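Local coordinates for protein glutamate--tRNA ligase (Elizabethkingia anophelis, PDB 6B1Z) that probably attaches glutamate to tRNA for translation at the expense of ATP, as a class I glutamyl-tRNA synthetase, at residues Phe276-Phe281 with Ala295-Glu300; Lys350-Asn355 with Ala398-Asp403; Ala366-Phe371 with Lys389-Met394. One frame throughout, in Å; residues are numbered along the deposited sequence.

In the fold
From the N terminus, the chain first builds most of the catalytic region. Contact 1 then closes a short loop: residues 276-281, just after helix 270-276, meet 295-300 across a small strand-bearing excursion. Contact 2 opens on helix 348-361 and closes only at 398-403, at the start of helix 401-406. Nested inside that larger loop, contact 3 packs helix 364-377 against helix 384-394. Contacts 1 and 2 touch where the carbonyl of Glu300 meets the ring of Phe400, joining the catalytic part to the helical anticodon-binding part. Contacts 2 and 3 meet through Val401, whose side chain lies against Ile367, Glu370 and Phe371.

Contact 1: residues Phe276-Phe281 with Ala295-Glu300; sequences FGFPVF and AGYREE
Phe281 and Gly296 bring their CA atoms to 5.1 Å, and beside them the backbone N of Tyr297 gives a hydrogen bond of 3.0 Å to Phe281 O. The contact lies just downstream of the KLSKR version of the KMSKS signature of class I synthetases, where the chain leaves helix 270-276 and, after a short excursion, returns alongside itself. It illustrates how two irregular segments can be joined by one backbone hydrogen bond, one aromatic ring and two waters.

Tyr297 supplies the ring and Pro279 its partner. The CG of Pro279 sits 3.5 Å from the centroid of the Tyr297 ring and only 6° off its normal, a CH-pi contact squarely over one face. CG of Tyr297 stands beside its own backbone N, anti to the carbonyl carbon (chi1 -82°), and from there the ring runs across Pro279. Phe281 O approaches the same ring at its edge, near the plane. The CB of Pro279 meanwhile rests on Ala295 O, so the proline spans both the tyrosine face and the backbone before it. Around the buried tyrosine, Phe307 and Phe346 also meet the side chain, and Tyr302 makes an edge-to-face contact with the ring. Within 295-300, Arg298 and Glu299 are salt-bridged to each other, and Glu299 accepts a bond from the backbone N of Asn284.

Two waters finish the seam. One accepts from Val280 N and donates to Ala295 O, linking backbone groups that do not meet directly. The other lies in the plane of the Tyr297 ring, at its edge, donating to Pro279 O at 2.6 Å and hydrogen-bonded to Tyr297 OH at 2.7 Å.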
loop_
_atom_site.group_PDB
_atom_site.type_symbol
_atom_site.label_atom_id
_atom_site.label_comp_id
_atom_site.label_asym_id
_atom_site.label_seq_id
_atom_site.Cartn_x
_atom_site.Cartn_y
_atom_site.Cartn_z
ATOM N N PHE A 276 2.964 -15.293 -3.881
ATOM C CA PHE A 276 3.594 -15.463 -2.580
ATOM C C PHE A 276 2.635 -15.350 -1.405
ATOM O O PHE A 276 3.024 -15.700 -0.286
ATOM C CB PHE A 276 4.734 -14.451 -2.404
ATOM C CG PHE A 276 5.934 -14.741 -3.258
ATOM C CD1 PHE A 276 6.842 -15.718 -2.885
ATOM C CD2 PHE A 276 6.150 -14.048 -4.437
ATOM C CE1 PHE A 276 7.945 -15.993 -3.668
ATOM C CE2 PHE A 276 7.253 -14.317 -5.223
ATOM C CZ PHE A 276 8.151 -15.292 -4.839
ATOM N N GLY A 277 1.398 -14.907 -1.624
ATOM C CA GLY A 277 0.422 -14.843 -0.553
ATOM C C GLY A 277 0.487 -13.625 0.350
ATOM O O GLY A 277 0.452 -13.755 1.577
ATOM N N PHE A 278 0.585 -12.435 -0.225
ATOM C CA PHE A 278 0.429 -11.211 0.541
ATOM C C PHE A 278 -0.452 -10.260 -0.256
ATOM O O PHE A 278 -0.563 -10.381 -1.483
ATOM C CB PHE A 278 1.774 -10.548 0.898
ATOM C CG PHE A 278 2.655 -10.238 -0.288
ATOM C CD1 PHE A 278 2.483 -9.064 -1.015
ATOM C CD2 PHE A 278 3.688 -11.092 -0.642
ATOM C CE1 PHE A 278 3.302 -8.775 -2.098
ATOM C CE2 PHE A 278 4.511 -10.808 -1.719
ATOM C CZ PHE A 278 4.316 -9.643 -2.450
ATOM N N PRO A 279 -1.116 -9.327 0.414
ATOM C CA PRO A 279 -2.011 -8.413 -0.293
ATOM C C PRO A 279 -1.223 -7.346 -1.036
ATOM O O PRO A 279 -0.034 -7.111 -0.794
ATOM C CB PRO A 279 -2.870 -7.808 0.825
ATOM C CG PRO A 279 -2.073 -7.966 2.062
ATOM C CD PRO A 279 -1.160 -9.144 1.877
ATOM N N VAL A 280 -1.906 -6.711 -1.978
ATOM C CA VAL A 280 -1.284 -5.656 -2.764
ATOM C C VAL A 280 -1.982 -4.312 -2.618
ATOM O O VAL A 280 -1.373 -3.282 -2.955
ATOM C CB VAL A 280 -1.192 -6.054 -4.251
ATOM C CG1 VAL A 280 -0.195 -7.196 -4.419
ATOM C CG2 VAL A 280 -2.560 -6.437 -4.793
ATOM N N PHE A 281 -3.204 -4.267 -2.098
ATOM C CA PHE A 281 -3.923 -3.014 -1.907
ATOM C C PHE A 281 -4.186 -2.785 -0.422
ATOM O O PHE A 281 -4.333 -3.756 0.329
ATOM C CB PHE A 281 -5.255 -3.053 -2.669
ATOM C CG PHE A 281 -5.116 -3.486 -4.106
ATOM C CD1 PHE A 281 -4.158 -2.913 -4.932
ATOM C CD2 PHE A 281 -5.930 -4.485 -4.616
ATOM C CE1 PHE A 281 -4.032 -3.314 -6.259
ATOM C CE2 PHE A 281 -5.810 -4.894 -5.942
ATOM C CZ PHE A 281 -4.858 -4.306 -6.757
ATOM N N ALA A 295 -8.344 -9.068 -1.366
ATOM C CA ALA A 295 -8.410 -8.711 0.047
ATOM C C ALA A 295 -7.294 -7.734 0.396
ATOM O O ALA A 295 -6.137 -7.936 0.022
ATOM C CB ALA A 295 -8.310 -9.966 0.919
ATOM N N GLY A 296 -7.643 -6.665 1.101
ATOM C CA GLY A 296 -6.661 -5.655 1.435
ATOM C C GLY A 296 -5.845 -5.996 2.680
ATOM O O GLY A 296 -6.176 -6.900 3.454
ATOM N N TYR A 297 -4.756 -5.242 2.858
ATOM C CA TYR A 297 -3.984 -5.322 4.098
ATOM C C TYR A 297 -4.887 -5.183 5.317
ATOM O O TYR A 297 -4.772 -5.945 6.287
ATOM C CB TYR A 297 -2.899 -4.241 4.129
ATOM C CG TYR A 297 -1.632 -4.592 3.365
ATOM C CD1 TYR A 297 -1.523 -4.344 2.001
ATOM C CD2 TYR A 297 -0.545 -5.157 4.024
ATOM C CE1 TYR A 297 -0.358 -4.651 1.307
ATOM C CE2 TYR A 297 0.614 -5.464 3.342
ATOM C CZ TYR A 297 0.691 -5.226 1.985
ATOM O OH TYR A 297 1.847 -5.527 1.302
ATOM N N ARG A 298 -5.805 -4.207 5.285
ATOM C CA ARG A 298 -6.669 -3.978 6.441
ATOM C C ARG A 298 -7.489 -5.222 6.772
ATOM O O ARG A 298 -7.515 -5.679 7.922
ATOM C CB ARG A 298 -7.587 -2.777 6.189
ATOM C CG ARG A 298 -8.558 -2.515 7.354
ATOM C CD ARG A 298 -9.549 -1.400 7.034
ATOM N NE ARG A 298 -10.367 -1.741 5.873
ATOM C CZ ARG A 298 -11.265 -0.924 5.332
ATOM N NH1 ARG A 298 -11.471 0.272 5.868
ATOM N NH2 ARG A 298 -11.948 -1.300 4.261
ATOM N N GLU A 299 -8.142 -5.799 5.772
ATOM C CA GLU A 299 -9.022 -6.931 6.018
ATOM C C GLU A 299 -8.246 -8.204 6.330
ATOM O O GLU A 299 -8.794 -9.098 6.990
ATOM C CB GLU A 299 -9.937 -7.134 4.816
ATOM C CG GLU A 299 -10.957 -5.999 4.623
ATOM C CD GLU A 299 -10.435 -4.831 3.778
ATOM O OE1 GLU A 299 -9.209 -4.707 3.576
ATOM O OE2 GLU A 299 -11.277 -4.044 3.281
ATOM N N GLU A 300 -6.988 -8.294 5.891
ATOM C CA GLU A 300 -6.131 -9.423 6.238
ATOM C C GLU A 300 -5.555 -9.307 7.641
ATOM O O GLU A 300 -4.829 -10.211 8.072
ATOM C CB GLU A 300 -4.988 -9.558 5.221
ATOM C CG GLU A 300 -5.446 -10.088 3.865
ATOM C CD GLU A 300 -6.015 -11.496 3.951
ATOM O OE1 GLU A 300 -5.372 -12.360 4.576
ATOM O OE2 GLU A 300 -7.115 -11.735 3.412
HETATM O O HOH W 1 1.822 -5.379 -1.390
HETATM O O HOH W 2 -4.965 -6.828 -2.017
#

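Contact 2: residues Lys350-Asn355 with Ala398-Asp403; sequences KAKWFN and ATFVKD
In the all-helical anticodon-binding domain, helix 348-361 is fastened here to the turn that leads into helix 401-406, with Asn355 and Lys352 on the helix facing Thr399 and Phe400 on the turn. The example shows how one buried amide can tie a helix to a turn far along the chain and to a third loop.

The ND2 of Asn355 donates to Thr399 O over 2.9 Å, with an N-H...O angle of 156°, and the acceptor lies near the amide plane. The same amide is also held by the loop before helix 304-312: ND2 donates to Gly301 O as well, and OD1 accepts from Leu303 N. Three bonds thus fix the rotation of the group, with chi1 at an off-staggered -143°, and satisfy its polar atoms in a buried setting.

The side chains of Phe400 and Asn355 cross at about a right angle, while the ring and amide planes are 38° apart. Phe400 CD1 comes within 3.4 Å of Asn355 ND2, and the ring is edge-to-face with Tyr302, which also touches Asn355 and Lys352.

Thr399 turns its methyl to the helix: CG2, anti to the backbone N, lies 3.5 Å from Lys352 O and 3.8 Å from Lys352 CB. The turn itself is tied back by Asp403, whose OD2 accepts twice, from Thr399 N on the anti side and from Phe400 N, which approaches from above the carboxylate plane at 3.0 Å.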
loop_
_atom_site.group_PDB
_atom_site.type_symbol
_atom_site.label_atom_id
_atom_site.label_comp_id
_atom_site.label_asym_id
_atom_site.label_seq_id
_atom_site.Cartn_x
_atom_site.Cartn_y
_atom_site.Cartn_z
ATOM N N LYS A 350 9.205 -8.901 6.374
ATOM C CA LYS A 350 9.280 -7.664 7.146
ATOM C C LYS A 350 7.897 -7.123 7.466
ATOM O O LYS A 350 7.655 -6.630 8.578
ATOM C CB LYS A 350 10.087 -6.625 6.377
ATOM C CG LYS A 350 10.531 -5.482 7.246
ATOM C CD LYS A 350 11.662 -5.941 8.126
ATOM C CE LYS A 350 12.093 -4.841 9.054
ATOM N NZ LYS A 350 13.432 -5.150 9.638
ATOM N N ALA A 351 6.956 -7.223 6.521
ATOM C CA ALA A 351 5.608 -6.738 6.808
ATOM C C ALA A 351 4.977 -7.522 7.950
ATOM O O ALA A 351 4.334 -6.939 8.840
ATOM C CB ALA A 351 4.752 -6.823 5.548
ATOM N N LYS A 352 5.180 -8.843 7.966
ATOM C CA LYS A 352 4.634 -9.657 9.042
ATOM C C LYS A 352 5.360 -9.390 10.355
ATOM O O LYS A 352 4.738 -9.362 11.422
ATOM C CB LYS A 352 4.704 -11.130 8.648
ATOM C CG LYS A 352 3.714 -11.433 7.525
ATOM C CD LYS A 352 3.857 -12.822 6.962
ATOM C CE LYS A 352 2.727 -13.113 5.999
ATOM N NZ LYS A 352 2.920 -14.446 5.345
ATOM N N TRP A 353 6.675 -9.175 10.289
ATOM C CA TRP A 353 7.436 -8.859 11.500
ATOM C C TRP A 353 6.943 -7.561 12.122
ATOM O O TRP A 353 6.737 -7.494 13.336
ATOM C CB TRP A 353 8.928 -8.768 11.184
ATOM C CG TRP A 353 9.801 -8.324 12.347
ATOM C CD1 TRP A 353 10.361 -9.126 13.311
ATOM C CD2 TRP A 353 10.240 -6.984 12.636
ATOM N NE1 TRP A 353 11.129 -8.367 14.174
ATOM C CE2 TRP A 353 11.065 -7.052 13.785
ATOM C CE3 TRP A 353 10.012 -5.737 12.042
ATOM C CZ2 TRP A 353 11.658 -5.921 14.351
ATOM C CZ3 TRP A 353 10.610 -4.608 12.606
ATOM C CH2 TRP A 353 11.424 -4.712 13.747
ATOM N N PHE A 354 6.749 -6.522 11.303
ATOM C CA PHE A 354 6.183 -5.275 11.815
ATOM C C PHE A 354 4.836 -5.515 12.488
ATOM O O PHE A 354 4.571 -4.960 13.565
ATOM C CB PHE A 354 6.029 -4.241 10.694
ATOM C CG PHE A 354 7.246 -3.375 10.481
ATOM C CD1 PHE A 354 7.637 -2.428 11.433
ATOM C CD2 PHE A 354 7.984 -3.478 9.312
ATOM C CE1 PHE A 354 8.758 -1.621 11.225
ATOM C CE2 PHE A 354 9.093 -2.671 9.091
ATOM C CZ PHE A 354 9.486 -1.738 10.041
ATOM N N ASN A 355 3.962 -6.314 11.862
ATOM C CA ASN A 355 2.652 -6.567 12.462
ATOM C C ASN A 355 2.810 -7.231 13.820
ATOM O O ASN A 355 2.150 -6.845 14.794
ATOM C CB ASN A 355 1.760 -7.425 11.557
ATOM C CG ASN A 355 0.288 -6.976 11.628
ATOM O OD1 ASN A 355 -0.007 -5.800 11.406
ATOM N ND2 ASN A 355 -0.617 -7.882 12.008
ATOM N N ALA A 398 1.715 -14.539 18.221
ATOM C CA ALA A 398 0.833 -14.272 17.095
ATOM C C ALA A 398 1.408 -13.212 16.168
ATOM O O ALA A 398 2.084 -12.270 16.599
ATOM C CB ALA A 398 -0.532 -13.802 17.598
ATOM N N THR A 399 1.115 -13.370 14.879
ATOM C CA THR A 399 1.398 -12.339 13.890
ATOM C C THR A 399 0.158 -11.525 13.552
ATOM O O THR A 399 0.267 -10.329 13.258
ATOM C CB THR A 399 1.973 -12.984 12.625
ATOM O OG1 THR A 399 3.109 -13.778 12.998
ATOM C CG2 THR A 399 2.430 -11.932 11.597
ATOM N N PHE A 400 -1.013 -12.157 13.630
ATOM C CA PHE A 400 -2.314 -11.546 13.398
ATOM C C PHE A 400 -3.234 -11.975 14.527
ATOM O O PHE A 400 -3.067 -13.069 15.074
ATOM C CB PHE A 400 -2.913 -11.994 12.048
ATOM C CG PHE A 400 -2.036 -11.672 10.877
ATOM C CD1 PHE A 400 -2.069 -10.417 10.314
ATOM C CD2 PHE A 400 -1.146 -12.610 10.375
ATOM C CE1 PHE A 400 -1.247 -10.089 9.256
ATOM C CE2 PHE A 400 -0.316 -12.301 9.312
ATOM C CZ PHE A 400 -0.368 -11.030 8.742
ATOM N N VAL A 401 -4.229 -11.136 14.847
ATOM C CA VAL A 401 -5.158 -11.481 15.928
ATOM C C VAL A 401 -5.822 -12.833 15.677
ATOM O O VAL A 401 -6.017 -13.621 16.613
ATOM C CB VAL A 401 -6.202 -10.364 16.122
ATOM C CG1 VAL A 401 -7.314 -10.829 17.070
ATOM C CG2 VAL A 401 -5.530 -9.127 16.642
ATOM N N LYS A 402 -6.144 -13.153 14.414
ATOM C CA LYS A 402 -6.818 -14.420 14.129
ATOM C C LYS A 402 -5.972 -15.624 14.536
ATOM O O LYS A 402 -6.523 -16.696 14.811
ATOM C CB LYS A 402 -7.184 -14.514 12.643
ATOM C CG LYS A 402 -5.995 -14.773 11.709
ATOM C CD LYS A 402 -6.398 -14.734 10.235
ATOM C CE LYS A 402 -5.220 -14.260 9.376
ATOM N NZ LYS A 402 -5.641 -13.634 8.074
ATOM N N ASP A 403 -4.636 -15.471 14.581
ATOM C CA ASP A 403 -3.757 -16.572 14.989
ATOM C C ASP A 403 -4.058 -17.021 16.413
ATOM O O ASP A 403 -3.833 -18.188 16.755
ATOM C CB ASP A 403 -2.278 -16.163 14.939
ATOM C CG ASP A 403 -1.800 -15.756 13.567
ATOM O OD1 ASP A 403 -2.493 -16.015 12.562
ATOM O OD2 ASP A 403 -0.686 -15.184 13.522
#

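Contact 3: residues Ala366-Phe371 with Lys389-Met394; sequences AILPEF and KIIGLM
Ile391 projects among Ile367, Leu368 and Phe371 of helix 364-377, and its CD1 touches all three. Its CG2 lies 3.7 Å from Ile367 CD1, the two isoleucines sliding past each other in opposite directions. Its CD1 reaches the backbone of the neighbouring helix, 3.8 Å from Leu368 CA, and the leucine side chain crosses it at about a right angle. Its CG1 approaches Phe371 CD2 at 3.8 Å and makes an off-centre CH-pi contact with that ring. Further out, the ring's CZ touches Ile390 CG2 at 4.0 Å. CG of Phe371 is anti to its backbone N (chi1 -177°), on the side facing helix 384-394.

All five residues are buried and the contact between the segments is apolar throughout. Beyond them, Ile404 of helix 401-406 lies against Phe371, and Phe411 and Phe412 against Ile390. Helix 364-377 is kinked at Pro369 and Glu370, whose N atoms make no bond to the preceding turn.

The axes of the two short segments approach to 10.2 Å, at 106°, a nearly perpendicular packing of successive helices within the anticodon-binding domain, which is all-helical in bacterial glutamyl-tRNA synthetases.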
loop_
_atom_site.group_PDB
_atom_site.type_symbol
_atom_site.label_atom_id
_atom_site.label_comp_id
_atom_site.label_asym_id
_atom_site.label_seq_id
_atom_site.Cartn_x
_atom_site.Cartn_y
_atom_site.Cartn_z
ATOM N N ALA A 366 -7.339 -3.989 23.909
ATOM C CA ALA A 366 -7.348 -3.459 22.549
ATOM C C ALA A 366 -7.535 -4.566 21.511
ATOM O O ALA A 366 -8.124 -4.322 20.449
ATOM C CB ALA A 366 -6.050 -2.682 22.279
ATOM N N ILE A 367 -7.059 -5.776 21.812
ATOM C CA ILE A 367 -7.182 -6.923 20.916
ATOM C C ILE A 367 -8.567 -7.562 21.008
ATOM O O ILE A 367 -9.038 -8.171 20.037
ATOM C CB ILE A 367 -6.075 -7.937 21.252
ATOM C CG1 ILE A 367 -4.700 -7.360 20.908
ATOM C CG2 ILE A 367 -6.297 -9.278 20.530
ATOM C CD1 ILE A 367 -3.554 -8.147 21.516
ATOM N N LEU A 368 -9.239 -7.439 22.152
ATOM C CA LEU A 368 -10.478 -8.183 22.396
ATOM C C LEU A 368 -11.549 -8.010 21.323
ATOM O O LEU A 368 -12.155 -9.021 20.931
ATOM C CB LEU A 368 -11.049 -7.811 23.776
ATOM C CG LEU A 368 -12.309 -8.583 24.197
ATOM C CD1 LEU A 368 -12.018 -10.071 24.360
ATOM C CD2 LEU A 368 -12.866 -8.003 25.486
ATOM N N PRO A 369 -11.854 -6.805 20.833
ATOM C CA PRO A 369 -12.946 -6.699 19.843
ATOM C C PRO A 369 -12.703 -7.522 18.587
ATOM O O PRO A 369 -13.607 -8.244 18.154
ATOM C CB PRO A 369 -13.008 -5.195 19.549
ATOM C CG PRO A 369 -12.400 -4.548 20.758
ATOM C CD PRO A 369 -11.333 -5.477 21.221
ATOM N N GLU A 370 -11.506 -7.443 18.000
ATOM C CA GLU A 370 -11.242 -8.255 16.818
ATOM C C GLU A 370 -11.202 -9.736 17.170
ATOM O O GLU A 370 -11.686 -10.574 16.400
ATOM C CB GLU A 370 -9.941 -7.816 16.146
ATOM C CG GLU A 370 -9.645 -8.570 14.835
ATOM C CD GLU A 370 -10.690 -8.317 13.735
ATOM O OE1 GLU A 370 -11.385 -7.272 13.771
ATOM O OE2 GLU A 370 -10.821 -9.177 12.835
ATOM N N PHE A 371 -10.656 -10.083 18.338
ATOM C CA PHE A 371 -10.630 -11.486 18.731
ATOM C C PHE A 371 -12.044 -12.044 18.862
ATOM O O PHE A 371 -12.324 -13.160 18.410
ATOM C CB PHE A 371 -9.852 -11.660 20.035
ATOM C CG PHE A 371 -9.717 -13.090 20.478
ATOM C CD1 PHE A 371 -9.122 -14.037 19.649
ATOM C CD2 PHE A 371 -10.146 -13.485 21.732
ATOM C CE1 PHE A 371 -8.990 -15.365 20.064
ATOM C CE2 PHE A 371 -10.009 -14.802 22.158
ATOM C CZ PHE A 371 -9.424 -15.748 21.313
ATOM N N LYS A 389 -7.681 -13.493 29.054
ATOM C CA LYS A 389 -6.603 -14.354 29.524
ATOM C C LYS A 389 -5.987 -15.140 28.371
ATOM O O LYS A 389 -4.761 -15.301 28.310
ATOM C CB LYS A 389 -7.115 -15.289 30.618
ATOM C CG LYS A 389 -7.396 -14.569 31.933
ATOM C CD LYS A 389 -7.542 -15.545 33.090
ATOM C CE LYS A 389 -7.785 -14.827 34.405
ATOM N NZ LYS A 389 -9.213 -14.451 34.581
ATOM N N ILE A 390 -6.816 -15.617 27.439
ATOM C CA ILE A 390 -6.294 -16.328 26.271
ATOM C C ILE A 390 -5.433 -15.393 25.425
ATOM O O ILE A 390 -4.329 -15.757 24.996
ATOM C CB ILE A 390 -7.453 -16.945 25.460
ATOM C CG1 ILE A 390 -8.066 -18.125 26.238
ATOM C CG2 ILE A 390 -6.970 -17.373 24.049
ATOM C CD1 ILE A 390 -9.381 -18.638 25.683
ATOM N N ILE A 391 -5.904 -14.159 25.205
ATOM C CA ILE A 391 -5.113 -13.178 24.459
ATOM C C ILE A 391 -3.763 -12.967 25.133
ATOM O O ILE A 391 -2.715 -12.964 24.471
ATOM C CB ILE A 391 -5.894 -11.854 24.321
ATOM C CG1 ILE A 391 -7.094 -12.016 23.376
ATOM C CG2 ILE A 391 -4.978 -10.716 23.840
ATOM C CD1 ILE A 391 -8.089 -10.863 23.493
ATOM N N GLY A 392 -3.761 -12.816 26.464
ATOM C CA GLY A 392 -2.504 -12.615 27.172
ATOM C C GLY A 392 -1.544 -13.784 27.020
ATOM O O GLY A 392 -0.329 -13.591 26.931
ATOM N N LEU A 393 -2.077 -15.009 26.991
ATOM C CA LEU A 393 -1.265 -16.212 26.868
ATOM C C LEU A 393 -0.745 -16.421 25.457
ATOM O O LEU A 393 0.250 -17.136 25.273
ATOM C CB LEU A 393 -2.071 -17.453 27.261
ATOM C CG LEU A 393 -2.445 -17.670 28.725
ATOM C CD1 LEU A 393 -3.513 -18.754 28.819
ATOM C CD2 LEU A 393 -1.203 -18.050 29.508
ATOM N N MET A 394 -1.389 -15.822 24.457
ATOM C CA MET A 394 -1.101 -16.163 23.070
ATOM C C MET A 394 -0.501 -15.038 22.246
ATOM O O MET A 394 0.108 -15.323 21.204
ATOM C CB MET A 394 -2.377 -16.636 22.352
ATOM C CG MET A 394 -3.020 -17.873 22.947
ATOM S SD MET A 394 -2.186 -19.391 22.468
ATOM C CE MET A 394 -2.531 -19.398 20.699
#